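Hydrolase, haloacid dehalogenase-like family (Porphyromonas gingivalis, PDB 2I6X) is a predicted hydrolase of the haloacid dehalogenase-like superfamily, whose particular substrate and reaction remain to be established. Local coordinates at residues E88-E93 against P124-S129. Sequence-based numbering, arbitrary orientation.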
# COMPACT_ATOMS: atom_id res chain seq x y z
N GLU A 88 -4.87 -0.22 11.56
CA GLU A 88 -5.60 -0.86 12.65
C GLU A 88 -4.98 -2.19 13.05
O GLU A 88 -4.98 -2.53 14.23
CB GLU A 88 -7.08 -1.00 12.28
CG GLU A 88 -8.05 -1.25 13.46
CD GLU A 88 -8.42 -2.72 13.58
OE1 GLU A 88 -8.89 -3.16 14.67
OE2 GLU A 88 -8.23 -3.45 12.57
N GLU A 89 -4.47 -2.95 12.09
CA GLU A 89 -3.68 -4.14 12.38
C GLU A 89 -2.64 -4.48 11.32
O GLU A 89 -2.97 -4.69 10.15
CB GLU A 89 -4.54 -5.39 12.62
CG GLU A 89 -3.64 -6.63 12.78
CD GLU A 89 -4.34 -7.93 13.17
OE1 GLU A 89 -5.39 -8.25 12.57
OE2 GLU A 89 -3.80 -8.64 14.06
N ILE A 90 -1.39 -4.57 11.75
CA ILE A 90 -0.33 -5.09 10.92
C ILE A 90 -0.31 -6.61 11.11
O ILE A 90 0.10 -7.12 12.18
CB ILE A 90 1.00 -4.38 11.26
CG1 ILE A 90 0.83 -2.86 11.07
CG2 ILE A 90 2.13 -4.95 10.42
CD1 ILE A 90 1.86 -1.95 11.77
N SER A 91 -0.80 -7.34 10.11
CA SER A 91 -0.99 -8.79 10.21
C SER A 91 0.33 -9.57 10.28
O SER A 91 0.95 -9.86 9.26
CB SER A 91 -1.84 -9.34 9.07
OG SER A 91 -2.29 -10.65 9.40
N ALA A 92 0.75 -9.88 11.50
CA ALA A 92 1.89 -10.75 11.72
C ALA A 92 1.76 -12.08 10.96
O ALA A 92 2.73 -12.52 10.33
CB ALA A 92 2.09 -11.01 13.24
N GLU A 93 0.59 -12.72 11.01
CA GLU A 93 0.41 -14.02 10.37
C GLU A 93 0.50 -13.98 8.84
O GLU A 93 1.05 -14.90 8.25
CB GLU A 93 -0.82 -14.78 10.88
CG GLU A 93 -2.19 -14.46 10.27
CD GLU A 93 -3.30 -15.36 10.88
OE1 GLU A 93 -3.37 -16.57 10.53
OE2 GLU A 93 -4.09 -14.86 11.74
N PRO A 124 12.55 -0.74 12.68
CA PRO A 124 12.40 -1.98 13.44
C PRO A 124 11.15 -2.04 14.36
O PRO A 124 11.04 -2.94 15.20
CB PRO A 124 13.70 -2.05 14.25
CG PRO A 124 14.12 -0.62 14.44
CD PRO A 124 13.61 0.14 13.22
N ARG A 125 10.22 -1.12 14.16
CA ARG A 125 8.99 -1.06 14.96
C ARG A 125 7.77 -1.48 14.13
O ARG A 125 6.63 -1.41 14.60
CB ARG A 125 8.78 0.36 15.47
CG ARG A 125 9.99 0.87 16.21
CD ARG A 125 10.50 -0.18 17.22
NE ARG A 125 11.49 0.40 18.10
CZ ARG A 125 12.03 -0.21 19.15
NH1 ARG A 125 12.93 0.44 19.88
NH2 ARG A 125 11.68 -1.46 19.46
N PHE A 126 8.01 -1.90 12.90
CA PHE A 126 6.90 -2.25 12.03
C PHE A 126 6.24 -3.56 12.47
O PHE A 126 5.03 -3.63 12.54
CB PHE A 126 7.37 -2.28 10.57
CG PHE A 126 6.29 -2.64 9.59
CD1 PHE A 126 5.11 -1.92 9.53
CD2 PHE A 126 6.49 -3.69 8.70
CE1 PHE A 126 4.15 -2.26 8.61
CE2 PHE A 126 5.53 -4.04 7.79
CZ PHE A 126 4.36 -3.33 7.73
N LEU A 127 7.06 -4.56 12.82
CA LEU A 127 6.59 -5.91 13.18
C LEU A 127 7.28 -6.41 14.43
O LEU A 127 8.44 -6.06 14.70
CB LEU A 127 6.88 -6.90 12.06
CG LEU A 127 5.95 -6.91 10.84
CD1 LEU A 127 6.66 -7.46 9.64
CD2 LEU A 127 4.71 -7.74 11.13
N PRO A 128 6.58 -7.28 15.20
CA PRO A 128 7.18 -7.76 16.44
C PRO A 128 8.55 -8.36 16.19
O PRO A 128 9.41 -8.32 17.07
CB PRO A 128 6.19 -8.83 16.92
CG PRO A 128 4.89 -8.39 16.36
CD PRO A 128 5.25 -7.88 14.98
N SER A 129 8.75 -8.88 14.99
CA SER A 129 9.98 -9.56 14.65
C SER A 129 11.13 -8.59 14.42
O SER A 129 12.28 -9.00 14.43
CB SER A 129 9.78 -10.45 13.43
OG SER A 129 9.43 -9.70 12.28
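I90 lays its methyl group CG2 over one face of the F126 ring, a CH-pi contact with CG2 4.1 Å from the ring centroid and 26° off the normal. That methyl stands anti to the backbone N of I90 (chi1 -57° for CG1), while the CG1 branch carries CD1 to the rim of the same face, 3.9 Å from F126 CE1 and 3.7 Å from the carbonyl oxygen F126 O. A beta-branched residue suits this place because both arms reach one ring.

L127 sends CD2 to I90 CG2 at 3.9 Å, so one isoleucine methyl touches both F126 and L127. The same CD2 lies 4.2 Å from A92 CA, consistent with the small alanine side chain. No hydrogen bond joins the two segments; the van der Waals packing is mostly between apolar groups.

The contact joins the loop between helix 115-121 and strand 139-142 to the junction of the two-stranded antiparallel sheet and helix 92-101. Strand 87-90 pairs with 17-19, with a classic beta bulge where E88 and E89 both face H18; S91 then takes the N-cap position, its OG making a weak hydrogen bond to K94 N. F95 of helix 92-101 meets the F126 ring nearly perpendicularly, and I17 of strand 17-19 touches both I90 and F126.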